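Long-range contacts in O-methyltransferase, SAM-dependent (Legionella pneumophila subsp. pneumophila, PDB 3R3H), which probably transfers a methyl group from S-adenosylmethionine to an oxygen atom of its substrate: residues T90-E95 / L116-A121; N170-G175 / V205-I210. All coordinates share one frame; numbering follows the deposited sequence.

Contact 1: T90-E95 / L116-A121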
# COMPACT_ATOMS: atom_id res chain seq x y z
N THR A 90 0.25 21.64 3.26
CA THR A 90 -0.93 21.14 3.93
C THR A 90 -2.03 22.19 3.78
O THR A 90 -1.80 23.38 4.02
CB THR A 90 -0.62 20.85 5.44
OG1 THR A 90 -1.82 20.53 6.15
CG2 THR A 90 0.03 22.08 6.09
N CYS A 91 -3.21 21.77 3.33
CA CYS A 91 -4.32 22.71 3.13
C CYS A 91 -5.38 22.41 4.17
O CYS A 91 -6.04 21.37 4.08
CB CYS A 91 -4.91 22.55 1.72
SG CYS A 91 -3.71 22.62 0.31
N ASP A 92 -5.54 23.30 5.16
CA ASP A 92 -6.54 23.08 6.19
C ASP A 92 -7.81 23.90 5.97
O ASP A 92 -7.83 25.13 6.15
CB ASP A 92 -5.98 23.36 7.59
CG ASP A 92 -6.90 22.84 8.69
OD1 ASP A 92 -6.70 23.18 9.88
OD2 ASP A 92 -7.84 22.08 8.37
N ILE A 93 -8.87 23.19 5.56
CA ILE A 93 -10.17 23.77 5.25
C ILE A 93 -10.98 24.00 6.52
O ILE A 93 -11.96 24.75 6.52
CB ILE A 93 -10.96 22.84 4.33
CG1 ILE A 93 -11.37 21.58 5.10
CG2 ILE A 93 -10.08 22.46 3.15
CD1 ILE A 93 -12.29 20.67 4.36
N ASN A 94 -10.57 23.33 7.59
CA ASN A 94 -11.24 23.45 8.88
C ASN A 94 -11.46 24.91 9.30
O ASN A 94 -10.51 25.72 9.31
CB ASN A 94 -10.42 22.71 9.93
CG ASN A 94 -11.13 22.60 11.28
OD1 ASN A 94 -12.27 23.00 11.43
ND2 ASN A 94 -10.44 22.03 12.25
N GLU A 95 -12.69 25.25 9.63
CA GLU A 95 -12.96 26.59 10.10
C GLU A 95 -13.67 26.54 11.44
O GLU A 95 -14.27 27.52 11.90
CB GLU A 95 -13.76 27.40 9.07
CG GLU A 95 -14.82 26.67 8.31
CD GLU A 95 -15.37 27.55 7.20
OE1 GLU A 95 -16.18 28.46 7.50
OE2 GLU A 95 -14.98 27.34 6.03
N LEU A 116 1.63 25.73 5.49
CA LEU A 116 0.20 25.71 5.77
C LEU A 116 -0.61 26.70 4.93
O LEU A 116 -0.25 27.87 4.79
CB LEU A 116 -0.04 25.99 7.25
CG LEU A 116 -1.48 25.98 7.77
CD1 LEU A 116 -2.05 24.56 7.73
CD2 LEU A 116 -1.51 26.51 9.19
N ARG A 117 -1.72 26.23 4.36
CA ARG A 117 -2.59 27.07 3.55
C ARG A 117 -3.99 26.93 4.09
O ARG A 117 -4.62 25.89 3.92
CB ARG A 117 -2.57 26.62 2.09
CG ARG A 117 -1.21 26.75 1.44
CD ARG A 117 -0.88 28.18 1.14
NE ARG A 117 -0.85 28.42 -0.30
CZ ARG A 117 -1.85 28.93 -1.01
NH1 ARG A 117 -2.99 29.28 -0.43
NH2 ARG A 117 -1.70 29.09 -2.32
N LEU A 118 -4.48 27.96 4.76
CA LEU A 118 -5.82 27.93 5.35
C LEU A 118 -6.91 28.34 4.37
O LEU A 118 -6.68 29.11 3.44
CB LEU A 118 -5.85 28.86 6.57
CG LEU A 118 -4.92 28.44 7.69
CD1 LEU A 118 -4.73 29.60 8.65
CD2 LEU A 118 -5.51 27.23 8.41
N GLY A 119 -8.12 27.81 4.57
CA GLY A 119 -9.23 28.17 3.70
C GLY A 119 -9.71 27.05 2.78
O GLY A 119 -9.06 26.01 2.66
N PRO A 120 -10.88 27.25 2.13
CA PRO A 120 -11.49 26.29 1.21
C PRO A 120 -10.48 25.68 0.24
O PRO A 120 -9.83 26.40 -0.54
CB PRO A 120 -12.55 27.12 0.50
CG PRO A 120 -13.02 28.00 1.59
CD PRO A 120 -11.72 28.46 2.22
N ALA A 121 -10.35 24.36 0.29
CA ALA A 121 -9.41 23.61 -0.54
C ALA A 121 -9.47 23.91 -2.04
O ALA A 121 -8.45 23.96 -2.73
CB ALA A 121 -9.60 22.12 -0.30
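Thr90 O receives two donors from the neighbouring strand: Arg117 N, in a hydrogen bond of 2.9 Å, and the longer C-H contact of Leu116 CA. Asp92 then answers on both its backbone atoms. Asp92 N gives a hydrogen bond of 3.0 Å to Arg117 O, and Asp92 O takes one from Gly119 N. This is the ladder of two parallel strands, 87-92 and 114-118, joined through helix 102-107 in a beta-alpha-beta unit of the Rossmann-like methyltransferase fold. On one face, Thr90 CG2 packs at 3.6 Å against Leu116 CD1, while Thr90 OG1, anti to the backbone N (chi1 172°), reaches Glu66. The branched threonine thus offers a methyl to the leucine and a hydroxyl to the acid. Next along that face, Leu118 CD2 and Leu116 CD1 both touch Asp92 CB, covering the aspartate's apolar stem. Past the strands, Ile93 CG2 meets Ala121 CB at 3.5 Å, the small alanine fitting the first turn of helix 121-132. Gly119 turns the chain there with a positive phi (111°) that suits glycine. Asp92 OD2 accepts from Asn94 N, forming an Asx turn, and from Phe70 N; these two backbone donors hold the carboxylate in place at the strand end, where related methyltransferases commonly place an acid for the cofactor's ribose.

Contact 2: N170-G175 / V205-I210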
# COMPACT_ATOMS: atom_id res chain seq x y z
N ASN A 170 -11.45 7.57 2.49
CA ASN A 170 -12.88 7.30 2.67
C ASN A 170 -13.59 6.83 1.39
O ASN A 170 -14.65 7.35 1.04
CB ASN A 170 -13.61 8.54 3.20
CG ASN A 170 -12.92 9.17 4.38
OD1 ASN A 170 -12.23 10.17 4.24
ND2 ASN A 170 -13.08 8.58 5.57
N ILE A 171 -13.00 5.86 0.70
CA ILE A 171 -13.60 5.35 -0.53
C ILE A 171 -14.92 4.63 -0.18
O ILE A 171 -15.93 4.73 -0.90
CB ILE A 171 -12.61 4.42 -1.27
CG1 ILE A 171 -11.37 5.23 -1.67
CG2 ILE A 171 -13.25 3.85 -2.51
CD1 ILE A 171 -11.68 6.52 -2.38
N PHE A 172 -14.91 3.92 0.93
CA PHE A 172 -16.11 3.26 1.41
C PHE A 172 -16.48 4.23 2.54
O PHE A 172 -15.85 4.22 3.59
CB PHE A 172 -15.79 1.89 2.01
CG PHE A 172 -14.75 1.10 1.24
CD1 PHE A 172 -14.81 0.99 -0.16
CD2 PHE A 172 -13.72 0.45 1.92
CE1 PHE A 172 -13.86 0.23 -0.85
CE2 PHE A 172 -12.78 -0.30 1.24
CZ PHE A 172 -12.85 -0.41 -0.15
N TRP A 173 -17.47 5.09 2.32
CA TRP A 173 -17.85 6.06 3.34
C TRP A 173 -18.48 5.36 4.56
O TRP A 173 -19.61 5.64 4.93
CB TRP A 173 -18.83 7.06 2.72
CG TRP A 173 -19.11 8.33 3.48
CD1 TRP A 173 -20.28 9.03 3.46
CD2 TRP A 173 -18.19 9.11 4.27
NE1 TRP A 173 -20.15 10.19 4.18
CE2 TRP A 173 -18.88 10.27 4.68
CE3 TRP A 173 -16.85 8.95 4.66
CZ2 TRP A 173 -18.29 11.26 5.47
CZ3 TRP A 173 -16.26 9.94 5.44
CH2 TRP A 173 -16.99 11.08 5.84
N ASP A 174 -17.72 4.45 5.17
CA ASP A 174 -18.16 3.70 6.34
C ASP A 174 -19.13 2.59 5.94
O ASP A 174 -19.77 1.97 6.78
CB ASP A 174 -18.82 4.62 7.37
CG ASP A 174 -19.19 3.91 8.66
OD1 ASP A 174 -18.33 3.20 9.24
OD2 ASP A 174 -20.33 4.07 9.12
N GLY A 175 -19.21 2.35 4.63
CA GLY A 175 -20.11 1.32 4.14
C GLY A 175 -21.43 1.92 3.69
O GLY A 175 -22.42 1.21 3.50
N VAL A 205 -4.55 2.02 -11.17
CA VAL A 205 -5.36 2.11 -9.97
C VAL A 205 -5.30 0.88 -9.06
O VAL A 205 -5.14 -0.24 -9.53
CB VAL A 205 -6.84 2.37 -10.40
CG1 VAL A 205 -7.81 1.88 -9.35
CG2 VAL A 205 -7.04 3.85 -10.68
N SER A 206 -5.42 1.10 -7.75
CA SER A 206 -5.46 0.02 -6.77
C SER A 206 -6.11 0.57 -5.52
O SER A 206 -5.76 1.66 -5.07
CB SER A 206 -4.06 -0.56 -6.46
OG SER A 206 -3.06 0.44 -6.33
N LEU A 207 -7.07 -0.16 -4.99
CA LEU A 207 -7.79 0.26 -3.80
C LEU A 207 -7.47 -0.65 -2.62
O LEU A 207 -7.62 -1.87 -2.71
CB LEU A 207 -9.29 0.25 -4.10
CG LEU A 207 -10.37 0.42 -3.01
CD1 LEU A 207 -10.28 1.76 -2.31
CD2 LEU A 207 -11.72 0.26 -3.70
N LEU A 208 -7.02 -0.06 -1.51
CA LEU A 208 -6.69 -0.81 -0.30
C LEU A 208 -7.81 -0.74 0.73
O LEU A 208 -8.34 0.34 1.01
CB LEU A 208 -5.41 -0.28 0.35
CG LEU A 208 -4.03 -0.37 -0.31
CD1 LEU A 208 -3.70 -1.82 -0.59
CD2 LEU A 208 -4.01 0.47 -1.58
N ALA A 209 -8.16 -1.89 1.29
CA ALA A 209 -9.20 -1.94 2.31
C ALA A 209 -8.51 -1.80 3.67
O ALA A 209 -8.59 -2.69 4.53
CB ALA A 209 -9.96 -3.27 2.22
N ILE A 210 -7.83 -0.67 3.87
CA ILE A 210 -7.10 -0.43 5.10
C ILE A 210 -7.71 0.64 6.00
O ILE A 210 -7.85 0.45 7.22
CB ILE A 210 -5.64 -0.04 4.82
CG1 ILE A 210 -5.59 0.95 3.66
CG2 ILE A 210 -4.81 -1.27 4.54
CD1 ILE A 210 -4.20 1.47 3.37
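The backbones of 170-175 and 205-210 keep well apart, with the CA atoms of Ile171 and Leu207 separated by 8.4 Å and those of Phe172 and Ala209 by 8.7 Å, a gap bridged by apolar side chains. Leu207 does most of the bridging. Its CG stands anti to the backbone N (chi1 170°), which places the fork between Ile171 and Phe172 and turns one methyl mainly to Ile171 and the other mainly to Phe172. Leu207 CD1 lies against the branch point of Ile171, 3.6 Å from Ile171 CG2 and nearly as close to its CB and CG1. Leu207 CD2 meets the far end of the Phe172 ring obliquely, 3.6 Å from Phe172 CE1 and 3.8 Å from Phe172 CZ. In this mixed seven-stranded sheet, strand 203-208 is outermost and strand 214-219 runs antiparallel between it and strand 164-169, from which the loop departs. The contact therefore spans the intervening strand, whose Phe215 packs on both Ile171 and Leu207, while Ile171 and Phe172 make backbone bonds to Gly213 and Asp212. A long aliphatic fork and a broad ring suit so wide a separation. Ala209, at the centre of an inverse gamma turn, approaches the ring edge near its plane, with Ala209 CA 4.1 Å from Phe172 CE2; its small side chain, with CB also near Phe172 CE2, suits a place beside the ring. From the second subunit, Leu6 packs on Phe172 and Ser20 on Leu207, bringing this buried cluster to the dimer interface.

Both contacts reach the same mixed sheet, on opposite sides of the chain's centre, with their own centres about 24 Å apart and their nearest atoms about 11 Å apart. Contact 1 closes before contact 2 opens along the chain. It involves the outermost strand 114-118 and its neighbour 87-92, whereas contact 2 joins the other outermost strand, 203-208, to the loop following 164-169. Four strands, 63-68, 137-143, 164-169 and 214-219, separate 87-92 from 203-208. One contact is largely backbone pairing within the parallel part; the other is apolar packing across the antiparallel end. The second subunit reaches contact 2, while no other chain of the assembly touches contact 1.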